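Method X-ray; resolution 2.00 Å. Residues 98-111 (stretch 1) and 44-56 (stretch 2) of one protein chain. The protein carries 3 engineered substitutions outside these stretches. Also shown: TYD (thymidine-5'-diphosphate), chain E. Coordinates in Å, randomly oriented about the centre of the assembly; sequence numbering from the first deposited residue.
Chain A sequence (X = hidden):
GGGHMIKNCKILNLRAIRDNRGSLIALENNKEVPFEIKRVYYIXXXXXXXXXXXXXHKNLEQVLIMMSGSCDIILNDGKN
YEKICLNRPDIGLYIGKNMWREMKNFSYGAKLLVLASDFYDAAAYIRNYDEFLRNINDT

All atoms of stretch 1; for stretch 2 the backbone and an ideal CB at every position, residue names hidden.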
ATOM      1  N   ASN A  98      21.293   4.121  -2.991  1.00 22.36           N
ATOM      2  CA  ASN A  98      22.482   4.018  -2.164  1.00 25.66           C
ATOM      3  C   ASN A  98      22.299   4.352  -0.703  1.00 27.52           C
ATOM      4  O   ASN A  98      23.077   5.101  -0.145  1.00 24.90           O
ATOM      5  CB  ASN A  98      23.611   4.839  -2.786  1.00 28.24           C
ATOM      6  CG  ASN A  98      24.018   4.280  -4.134  1.00 30.90           C
ATOM      7  OD1 ASN A  98      23.696   4.843  -5.194  1.00 34.42           O
ATOM      8  ND2 ASN A  98      24.642   3.107  -4.100  1.00 33.14           N
ATOM      9  N   MET A  99      21.277   3.762  -0.081  1.00 28.47           N
ATOM     10  CA  MET A  99      21.002   4.001   1.334  1.00 23.97           C
ATOM     11  C   MET A  99      20.972   2.754   2.216  1.00 24.20           C
ATOM     12  O   MET A  99      20.412   1.715   1.892  1.00 20.68           O
ATOM     13  CB  MET A  99      19.673   4.698   1.436  1.00 25.73           C
ATOM     14  CG  MET A  99      19.632   6.075   0.800  1.00 27.33           C
ATOM     15  SD  MET A  99      20.673   7.245   1.689  1.00 25.64           S
ATOM     16  CE  MET A  99      19.992   7.356   3.323  1.00 25.47           C
ATOM     17  N   TRP A 100      21.632   2.883   3.348  1.00 25.41           N
ATOM     18  CA  TRP A 100      21.657   1.872   4.364  1.00 24.07           C
ATOM     19  C   TRP A 100      20.506   2.301   5.268  1.00 26.38           C
ATOM     20  O   TRP A 100      20.254   3.510   5.457  1.00 24.63           O
ATOM     21  CB  TRP A 100      22.958   1.926   5.108  1.00 21.68           C
ATOM     22  CG  TRP A 100      23.116   1.003   6.231  1.00 21.41           C
ATOM     23  CD1 TRP A 100      22.756   1.201   7.551  1.00 22.57           C
ATOM     24  CD2 TRP A 100      23.774  -0.255   6.184  1.00 23.09           C
ATOM     25  NE1 TRP A 100      23.118   0.111   8.297  1.00 22.24           N
ATOM     26  CE2 TRP A 100      23.730  -0.803   7.478  1.00 24.13           C
ATOM     27  CE3 TRP A 100      24.351  -1.000   5.158  1.00 23.40           C
ATOM     28  CZ2 TRP A 100      24.279  -2.060   7.775  1.00 25.73           C
ATOM     29  CZ3 TRP A 100      24.896  -2.231   5.469  1.00 25.08           C
ATOM     30  CH2 TRP A 100      24.874  -2.734   6.756  1.00 23.51           C
ATOM     31  N   ARG A 101      19.760   1.318   5.747  1.00 23.16           N
ATOM     32  CA  ARG A 101      18.621   1.616   6.623  1.00 24.00           C
ATOM     33  C   ARG A 101      18.355   0.471   7.522  1.00 25.51           C
ATOM     34  O   ARG A 101      18.711  -0.669   7.241  1.00 22.91           O
ATOM     35  CB  ARG A 101      17.361   1.937   5.850  1.00 22.40           C
ATOM     36  CG  ARG A 101      16.520   0.746   5.440  1.00 23.42           C
ATOM     37  CD  ARG A 101      17.180  -0.208   4.462  1.00 21.77           C
ATOM     38  NE  ARG A 101      17.743   0.514   3.321  1.00 22.65           N
ATOM     39  CZ  ARG A 101      17.059   0.897   2.247  1.00 25.01           C
ATOM     40  NH1 ARG A 101      15.743   0.688   2.140  1.00 26.70           N
ATOM     41  NH2 ARG A 101      17.683   1.485   1.254  1.00 24.64           N
ATOM     42  N   GLU A 102      17.769   0.815   8.649  1.00 28.33           N
ATOM     43  CA  GLU A 102      17.434  -0.157   9.616  1.00 29.84           C
ATOM     44  C   GLU A 102      16.195   0.317  10.338  1.00 29.59           C
ATOM     45  O   GLU A 102      16.067   1.492  10.719  1.00 29.75           O
ATOM     46  CB  GLU A 102      18.655  -0.485  10.467  1.00 34.18           C
ATOM     47  CG  GLU A 102      18.882   0.198  11.790  1.00 39.00           C
ATOM     48  CD  GLU A 102      19.261  -0.822  12.843  1.00 41.63           C
ATOM     49  OE1 GLU A 102      18.546  -1.823  12.927  1.00 43.43           O
ATOM     50  OE2 GLU A 102      20.254  -0.651  13.571  1.00 46.52           O
ATOM     51  N   MET A 103      15.237  -0.599  10.425  1.00 25.49           N
ATOM     52  CA  MET A 103      13.936  -0.303  11.024  1.00 23.38           C
ATOM     53  C   MET A 103      13.780  -1.004  12.367  1.00 21.75           C
ATOM     54  O   MET A 103      14.055  -2.190  12.489  1.00 27.42           O
ATOM     55  CB  MET A 103      12.875  -0.762  10.078  1.00 22.90           C
ATOM     56  CG  MET A 103      13.145  -0.330   8.659  1.00 24.43           C
ATOM     57  SD  MET A 103      11.617  -0.228   7.762  1.00 25.93           S
ATOM     58  CE  MET A 103      11.241  -1.902   7.311  1.00 32.47           C
ATOM     59  N   LYS A 104      13.353  -0.266  13.373  1.00 20.89           N
ATOM     60  CA  LYS A 104      13.328  -0.762  14.722  1.00 21.89           C
ATOM     61  C   LYS A 104      12.221  -0.097  15.517  1.00 18.87           C
ATOM     62  O   LYS A 104      11.513   0.747  14.996  1.00 16.89           O
ATOM     63  CB  LYS A 104      14.709  -0.525  15.383  1.00 26.16           C
ATOM     64  CG  LYS A 104      15.043   0.942  15.657  1.00 30.55           C
ATOM     65  CD  LYS A 104      16.394   1.137  16.368  1.00 35.27           C
ATOM     66  CE  LYS A 104      16.500   2.587  16.811  1.00 38.55           C
ATOM     67  NZ  LYS A 104      17.703   2.862  17.643  1.00 41.28           N
ATOM     68  N   ASN A 105      12.107  -0.494  16.783  1.00 20.01           N
ATOM     69  CA  ASN A 105      11.076  -0.048  17.682  1.00 22.52           C
ATOM     70  C   ASN A 105       9.708   0.036  17.040  1.00 18.10           C
ATOM     71  O   ASN A 105       9.026   1.032  17.253  1.00 18.16           O
ATOM     72  CB  ASN A 105      11.434   1.340  18.232  1.00 25.93           C
ATOM     73  CG  ASN A 105      12.719   1.321  19.000  1.00 31.26           C
ATOM     74  OD1 ASN A 105      12.920   0.441  19.838  1.00 35.60           O
ATOM     75  ND2 ASN A 105      13.614   2.272  18.708  1.00 34.18           N
ATOM     76  N   PHE A 106       9.306  -0.978  16.279  1.00 15.45           N
ATOM     77  CA  PHE A 106       7.919  -1.031  15.790  1.00 17.42           C
ATOM     78  C   PHE A 106       7.013  -1.119  17.005  1.00 15.33           C
ATOM     79  O   PHE A 106       7.263  -1.931  17.878  1.00 17.32           O
ATOM     80  CB  PHE A 106       7.654  -2.229  14.884  1.00 16.62           C
ATOM     81  CG  PHE A 106       8.269  -2.088  13.536  1.00 16.74           C
ATOM     82  CD1 PHE A 106       9.624  -2.317  13.363  1.00 16.72           C
ATOM     83  CD2 PHE A 106       7.528  -1.680  12.466  1.00 16.41           C
ATOM     84  CE1 PHE A 106      10.205  -2.161  12.133  1.00 18.32           C
ATOM     85  CE2 PHE A 106       8.089  -1.581  11.207  1.00 16.06           C
ATOM     86  CZ  PHE A 106       9.434  -1.799  11.037  1.00 17.08           C
ATOM     87  N   SER A 107       6.011  -0.268  17.099  1.00 16.18           N
ATOM     88  CA  SER A 107       5.000  -0.517  18.112  1.00 16.60           C
ATOM     89  C   SER A 107       4.321  -1.870  17.800  1.00 17.46           C
ATOM     90  O   SER A 107       4.334  -2.353  16.660  1.00 15.23           O
ATOM     91  CB  SER A 107       4.010   0.622  18.163  1.00 16.79           C
ATOM     92  OG  SER A 107       3.311   0.713  16.960  1.00 16.08           O
ATOM     93  N   TYR A 108       3.835  -2.537  18.837  1.00 15.59           N
ATOM     94  CA  TYR A 108       3.313  -3.872  18.676  1.00 17.14           C
ATOM     95  C   TYR A 108       2.183  -3.913  17.657  1.00 17.81           C
ATOM     96  O   TYR A 108       1.237  -3.173  17.781  1.00 17.61           O
ATOM     97  CB  TYR A 108       2.737  -4.326  19.993  1.00 18.01           C
ATOM     98  CG  TYR A 108       2.291  -5.745  19.954  1.00 18.99           C
ATOM     99  CD1 TYR A 108       3.178  -6.744  20.245  1.00 20.49           C
ATOM    100  CD2 TYR A 108       0.959  -6.098  19.647  1.00 18.78           C
ATOM    101  CE1 TYR A 108       2.796  -8.064  20.227  1.00 20.86           C
ATOM    102  CE2 TYR A 108       0.559  -7.408  19.653  1.00 17.65           C
ATOM    103  CZ  TYR A 108       1.474  -8.384  19.939  1.00 19.64           C
ATOM    104  OH  TYR A 108       1.143  -9.715  19.947  1.00 24.33           O
ATOM    105  N   GLY A 109       2.325  -4.743  16.633  1.00 16.97           N
ATOM    106  CA  GLY A 109       1.331  -4.863  15.619  1.00 16.47           C
ATOM    107  C   GLY A 109       1.298  -3.703  14.661  1.00 16.28           C
ATOM    108  O   GLY A 109       0.376  -3.608  13.886  1.00 14.48           O
ATOM    109  N   ALA A 110       2.319  -2.863  14.636  1.00 15.94           N
ATOM    110  CA  ALA A 110       2.330  -1.762  13.689  1.00 15.84           C
ATOM    111  C   ALA A 110       2.408  -2.275  12.266  1.00 14.62           C
ATOM    112  O   ALA A 110       2.873  -3.382  12.036  1.00 15.26           O
ATOM    113  CB  ALA A 110       3.502  -0.837  13.948  1.00 17.46           C
ATOM    114  N   LYS A 111       1.944  -1.455  11.334  1.00 14.47           N
ATOM    115  CA  LYS A 111       1.845  -1.828   9.944  1.00 17.66           C
ATOM    116  C   LYS A 111       2.509  -0.829   9.045  1.00 14.79           C
ATOM    117  O   LYS A 111       2.182   0.342   9.058  1.00 17.82           O
ATOM    118  CB  LYS A 111       0.390  -2.012   9.510  1.00 19.17           C
ATOM    119  CG  LYS A 111      -0.356  -3.024  10.370  1.00 25.47           C
ATOM    120  CD  LYS A 111      -1.761  -3.345   9.823  1.00 32.44           C
ATOM    121  CE  LYS A 111      -2.693  -3.980  10.869  1.00 34.84           C
ATOM    122  NZ  LYS A 111      -2.707  -3.167  12.131  1.00 40.04           N
ATOM    123  N   UNK A  44       3.281  -6.362   8.799  1.00 14.63           N
ATOM    124  CA  UNK A  44       2.334  -6.292   9.904  1.00 15.77           C
ATOM    125  C   UNK A  44       2.736  -7.333  10.974  1.00 15.39           C
ATOM    126  O   UNK A  44       3.722  -8.039  10.813  1.00 14.12           O
ATOM    127  CB  UNK A  44       0.906  -6.532   9.409  1.00 15.77           C
ATOM    128  N   UNK A  45       1.998  -7.411  12.069  1.00 15.84           N
ATOM    129  CA  UNK A  45       2.393  -8.296  13.180  1.00 17.19           C
ATOM    130  C   UNK A  45       3.798  -8.012  13.726  1.00 16.67           C
ATOM    131  O   UNK A  45       4.495  -8.922  14.115  1.00 15.01           O
ATOM    132  CB  UNK A  45       2.322  -9.754  12.720  1.00 17.19           C
ATOM    133  N   UNK A  46       4.148  -6.732  13.767  1.00 15.15           N
ATOM    134  CA  UNK A  46       5.477  -6.306  14.167  1.00 17.14           C
ATOM    135  C   UNK A  46       5.542  -6.245  15.693  1.00 18.68           C
ATOM    136  O   UNK A  46       4.519  -6.312  16.387  1.00 15.25           O
ATOM    137  CB  UNK A  46       5.827  -4.951  13.548  1.00 17.14           C
ATOM    138  N   UNK A  47       6.756  -6.075  16.201  1.00 17.90           N
ATOM    139  CA  UNK A  47       6.997  -6.234  17.616  1.00 21.18           C
ATOM    140  C   UNK A  47       8.229  -5.423  17.939  1.00 20.17           C
ATOM    141  O   UNK A  47       9.240  -5.605  17.297  1.00 18.83           O
ATOM    142  CB  UNK A  47       7.163  -7.703  18.009  1.00 21.18           C
ATOM    143  N   UNK A  48       8.130  -4.566  18.964  1.00 21.74           N
ATOM    144  CA  UNK A  48       9.246  -3.709  19.350  1.00 23.28           C
ATOM    145  C   UNK A  48      10.434  -4.463  19.840  1.00 21.01           C
ATOM    146  O   UNK A  48      11.434  -3.808  20.032  1.00 25.21           O
ATOM    147  CB  UNK A  48       8.805  -2.722  20.433  1.00 23.28           C
ATOM    148  N   UNK A  49      10.359  -5.774  20.044  1.00 18.80           N
ATOM    149  CA  UNK A  49      11.510  -6.522  20.514  1.00 23.08           C
ATOM    150  C   UNK A  49      12.230  -7.134  19.350  1.00 22.69           C
ATOM    151  O   UNK A  49      13.228  -7.793  19.543  1.00 22.66           O
ATOM    152  CB  UNK A  49      11.096  -7.603  21.515  1.00 23.08           C
ATOM    153  N   UNK A  50      11.697  -6.979  18.153  1.00 22.91           N
ATOM    154  CA  UNK A  50      12.230  -7.662  16.990  1.00 24.78           C
ATOM    155  C   UNK A  50      12.409  -6.673  15.845  1.00 23.69           C
ATOM    156  O   UNK A  50      11.566  -6.548  14.928  1.00 24.15           O
ATOM    157  CB  UNK A  50      11.314  -8.814  16.572  1.00 24.78           C
ATOM    158  N   UNK A  51      13.538  -5.963  15.902  1.00 20.92           N
ATOM    159  CA  UNK A  51      13.905  -5.088  14.795  1.00 20.86           C
ATOM    160  C   UNK A  51      14.195  -5.839  13.536  1.00 20.06           C
ATOM    161  O   UNK A  51      14.451  -7.027  13.557  1.00 19.25           O
ATOM    162  CB  UNK A  51      15.123  -4.240  15.167  1.00 20.86           C
ATOM    163  N   UNK A  52      14.188  -5.115  12.435  1.00 22.11           N
ATOM    164  CA  UNK A  52      14.572  -5.669  11.172  1.00 25.12           C
ATOM    165  C   UNK A  52      16.072  -5.523  11.010  1.00 29.00           C
ATOM    166  O   UNK A  52      16.745  -4.868  11.810  1.00 32.60           O
ATOM    167  CB  UNK A  52      13.819  -4.994  10.024  1.00 25.12           C
ATOM    168  N   UNK A  53      16.616  -6.177  10.001  1.00 33.52           N
ATOM    169  CA  UNK A  53      18.071  -6.103   9.800  1.00 35.73           C
ATOM    170  C   UNK A  53      18.464  -4.861   9.022  1.00 30.51           C
ATOM    171  O   UNK A  53      17.747  -4.420   8.158  1.00 30.19           O
ATOM    172  CB  UNK A  53      18.574  -7.349   9.069  1.00 35.73           C
ATOM    173  N   UNK A  54      19.621  -4.303   9.353  1.00 32.33           N
ATOM    174  CA  UNK A  54      20.256  -3.233   8.588  1.00 27.79           C
ATOM    175  C   UNK A  54      20.811  -3.755   7.286  1.00 24.17           C
ATOM    176  O   UNK A  54      21.456  -4.781   7.240  1.00 25.11           O
ATOM    177  CB  UNK A  54      21.370  -2.572   9.403  1.00 27.79           C
ATOM    178  N   UNK A  55      20.572  -3.029   6.221  1.00 25.56           N
ATOM    179  CA  UNK A  55      21.153  -3.368   4.933  1.00 23.51           C
ATOM    180  C   UNK A  55      21.026  -2.169   4.046  1.00 22.31           C
ATOM    181  O   UNK A  55      20.329  -1.207   4.407  1.00 22.01           O
ATOM    182  CB  UNK A  55      20.483  -4.592   4.306  1.00 23.51           C
ATOM    183  N   UNK A  56      21.654  -2.222   2.867  1.00 23.39           N
ATOM    184  CA  UNK A  56      21.439  -1.202   1.871  1.00 23.09           C
ATOM    185  C   UNK A  56      20.938  -1.846   0.638  1.00 25.94           C
ATOM    186  O   UNK A  56      20.911  -3.080   0.548  1.00 23.35           O
ATOM    187  CB  UNK A  56      22.711  -0.400   1.590  1.00 23.09           C
TER
HETATM  188  PA  TYD E 200      13.238  -8.477   4.679  1.00 19.88           P
HETATM  189  O1A TYD E 200      13.033  -8.228   6.146  1.00 20.33           O
HETATM  190  O2A TYD E 200      13.191  -7.414   3.646  1.00 19.80           O
HETATM  191  O3A TYD E 200      14.586  -9.275   4.342  1.00 20.97           O
HETATM  192  PB  TYD E 200      15.473 -10.159   5.367  1.00 24.90           P
HETATM  193  O1B TYD E 200      16.171 -11.089   4.361  1.00 22.68           O
HETATM  194  O2B TYD E 200      14.481 -10.895   6.215  1.00 19.37           O
HETATM  195  O3B TYD E 200      16.291  -9.145   6.100  1.00 28.95           O
HETATM  196  O5' TYD E 200      11.995  -9.310   4.190  1.00 19.76           O
HETATM  197  C5' TYD E 200      11.344 -10.228   5.062  1.00 18.23           C
HETATM  198  C4' TYD E 200      11.027 -11.486   4.301  1.00 17.74           C
HETATM  199  O4' TYD E 200      10.227 -11.250   3.138  1.00 17.98           O
HETATM  200  C3' TYD E 200      12.289 -12.119   3.798  1.00 19.79           C
HETATM  201  O3' TYD E 200      12.152 -13.506   4.160  1.00 21.21           O
HETATM  202  C2' TYD E 200      12.351 -11.752   2.304  1.00 17.82           C
HETATM  203  C1' TYD E 200      10.886 -11.621   1.975  1.00 17.89           C
HETATM  204  N1  TYD E 200      10.497 -10.590   1.052  1.00 19.47           N
HETATM  205  C2  TYD E 200       9.720 -10.948  -0.071  1.00 20.01           C
HETATM  206  O2  TYD E 200       9.384 -12.153  -0.252  1.00 20.44           O
HETATM  207  N3  TYD E 200       9.331 -10.005  -0.942  1.00 19.48           N
HETATM  208  C4  TYD E 200       9.631  -8.698  -0.780  1.00 18.35           C
HETATM  209  O4  TYD E 200       9.226  -7.859  -1.613  1.00 15.40           O
HETATM  210  C5  TYD E 200      10.415  -8.314   0.405  1.00 18.25           C
HETATM  211  C5M TYD E 200      10.802  -6.904   0.684  1.00 21.48           C
HETATM  212  C6  TYD E 200      10.806  -9.296   1.300  1.00 19.87           C

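Position 44 has phi/psi of -142/179, and its CB points sideways, 3.8 Å from Lys111 CG. The aliphatic part of that lysine would suit any apolar or long side chain; the residue is Phe44, whose ring leads away from stretch 1. At 45, phi/psi of 57/37 favours asparagine, aspartate or glycine, and nothing of stretch 1 lies within 5.5 Å of the CB. It is Asp45; a water joins its N to Gly109 O.

Position 46 points toward stretch 1. Its CB stands 3.5 Å from Phe106 CB and 3.7 Å from Ala110 O, so a small side chain carrying a donor fits, serine or threonine above all. The residue is Thr46: its OG1 donates to Ala110 O at 2.7 Å, while its backbone O accepts from Gly109 N at 2.7 Å and 176°.

The CB of 47 points away, 4.7 Å from Tyr108 CD1; a polar residue would serve. Asp47 opens a type I turn, and its OD2 accepts from the N of position 49 at 2.9 Å.

At 48, phi/psi of -64/-8 suits the second place of that turn. The backbone N lies 3.0 Å from Phe106 O, yet CB crowds the same oxygen at 3.1 Å. Proline fits: Pro48 is found. With no hydrogen on N, the short approach is not a hydrogen bond, and its CD packs 4.2 Å from Tyr108 CB.

Positions 49 and 50 point away into space free of stretch 1, so little is dictated; they are Asn49 and Phe50, whose N closes the turn on Asp47 O at 2.9 Å.

Position 51, phi -65°, has CB 3.7 Å from Lys104 CB; proline or a modest apolar residue fits, and Pro51 is found.

At 52 the CB points toward stretch 1, 5.1 Å from Phe106 CE1, and the diphosphate of TYD invites a long cation. Arg52 extends past Met103, its CD 3.5 Å from Met103 CE, and NH1 donates to TYD O1A at 2.9 Å. Its N donates to Met103 O at 2.9 Å.

Position 53 faces away with room for a CB, so Gly53 is not forced.

At 54 the CB is 3.4 Å from Trp100 CZ2 and 3.6 Å from Glu102 CB, favouring a small residue: Ala54.

Position 55 pairs with Arg101 through N to Arg101 O (3.2 Å) and Arg101 N to O (2.9 Å). On their shared sheet face a flat ring could pack: His55 has Arg101 CD over its ring, 4.0 Å from the centroid.

At 56, CB is 3.1 Å from Met99 O, favouring a small residue; Ala56 CB lies 4.0 Å from Trp100 CE3.

Stretch 2 (44-56) FDTDPNFPRGAHA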
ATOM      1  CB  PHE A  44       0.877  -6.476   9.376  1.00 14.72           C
ATOM      2  CG  PHE A  44       0.617  -7.775   8.625  1.00 14.47           C
ATOM      3  CD1 PHE A  44      -0.045  -8.824   9.242  1.00 13.24           C
ATOM      4  CD2 PHE A  44       0.932  -7.905   7.257  1.00 13.62           C
ATOM      5  CE1 PHE A  44      -0.336 -10.005   8.562  1.00 13.41           C
ATOM      6  CE2 PHE A  44       0.625  -9.072   6.563  1.00 13.85           C
ATOM      7  CZ  PHE A  44      -0.014 -10.146   7.214  1.00 13.12           C
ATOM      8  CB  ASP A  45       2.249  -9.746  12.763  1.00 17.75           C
ATOM      9  CG  ASP A  45       0.800 -10.155  12.705  1.00 17.01           C
ATOM     10  OD1 ASP A  45      -0.006  -9.494  13.395  1.00 19.60           O
ATOM     11  OD2 ASP A  45       0.454 -11.100  11.993  1.00 19.29           O
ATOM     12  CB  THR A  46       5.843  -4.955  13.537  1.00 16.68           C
ATOM     13  OG1 THR A  46       4.800  -3.985  13.755  1.00 15.98           O
ATOM     14  CG2 THR A  46       6.055  -5.140  12.041  1.00 16.35           C
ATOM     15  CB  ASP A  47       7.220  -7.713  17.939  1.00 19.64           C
ATOM     16  CG  ASP A  47       7.260  -8.010  19.419  1.00 20.53           C
ATOM     17  OD1 ASP A  47       6.587  -8.952  19.830  1.00 26.85           O
ATOM     18  OD2 ASP A  47       8.001  -7.396  20.191  1.00 19.10           O
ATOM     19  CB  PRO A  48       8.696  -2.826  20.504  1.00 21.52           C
ATOM     20  CG  PRO A  48       7.384  -3.401  20.869  1.00 20.26           C
ATOM     21  CD  PRO A  48       6.924  -4.331  19.777  1.00 21.59           C
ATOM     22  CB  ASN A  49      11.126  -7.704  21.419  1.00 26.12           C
ATOM     23  CG  ASN A  49      10.655  -7.289  22.803  1.00 30.61           C
ATOM     24  OD1 ASN A  49       9.794  -7.970  23.384  1.00 38.73           O
ATOM     25  ND2 ASN A  49      11.163  -6.174  23.319  1.00 29.87           N
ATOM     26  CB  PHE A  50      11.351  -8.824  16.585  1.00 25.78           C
ATOM     27  CG  PHE A  50      11.320  -9.922  17.604  1.00 29.58           C
ATOM     28  CD1 PHE A  50      12.245 -10.977  17.539  1.00 33.55           C
ATOM     29  CD2 PHE A  50      10.370  -9.918  18.630  1.00 27.67           C
ATOM     30  CE1 PHE A  50      12.202 -12.013  18.458  1.00 30.41           C
ATOM     31  CE2 PHE A  50      10.334 -10.946  19.560  1.00 26.95           C
ATOM     32  CZ  PHE A  50      11.246 -11.988  19.471  1.00 30.84           C
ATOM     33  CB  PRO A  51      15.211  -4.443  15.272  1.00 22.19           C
ATOM     34  CG  PRO A  51      15.813  -5.453  16.194  1.00 23.92           C
ATOM     35  CD  PRO A  51      14.654  -6.159  16.850  1.00 23.40           C
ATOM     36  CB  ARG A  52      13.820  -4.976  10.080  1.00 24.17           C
ATOM     37  CG  ARG A  52      12.351  -4.943  10.429  1.00 25.13           C
ATOM     38  CD  ARG A  52      11.513  -4.794   9.193  1.00 23.28           C
ATOM     39  NE  ARG A  52      11.466  -6.006   8.404  1.00 21.23           N
ATOM     40  CZ  ARG A  52      10.685  -7.048   8.640  1.00 24.00           C
ATOM     41  NH1 ARG A  52      10.709  -8.071   7.793  1.00 24.60           N
ATOM     42  NH2 ARG A  52       9.884  -7.062   9.691  1.00 23.52           N
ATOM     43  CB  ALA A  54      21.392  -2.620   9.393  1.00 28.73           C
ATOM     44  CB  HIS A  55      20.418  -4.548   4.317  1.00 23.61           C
ATOM     45  CG  HIS A  55      18.964  -4.285   4.089  1.00 25.69           C
ATOM     46  ND1 HIS A  55      18.014  -4.448   5.072  1.00 30.20           N
ATOM     47  CD2 HIS A  55      18.299  -3.847   2.994  1.00 26.85           C
ATOM     48  CE1 HIS A  55      16.826  -4.115   4.600  1.00 27.43           C
ATOM     49  NE2 HIS A  55      16.971  -3.763   3.335  1.00 28.02           N
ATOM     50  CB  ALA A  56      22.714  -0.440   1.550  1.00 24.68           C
TER
HETATM   51  O   HOH W   1      -0.368  -5.740  12.665  1.00 14.16           O
HETATM   52  O   HOH W   2      10.913  -3.581  16.310  1.00 16.23           O
HETATM   53  O   HOH W   3      13.189  -2.990  17.835  1.00 19.11           O
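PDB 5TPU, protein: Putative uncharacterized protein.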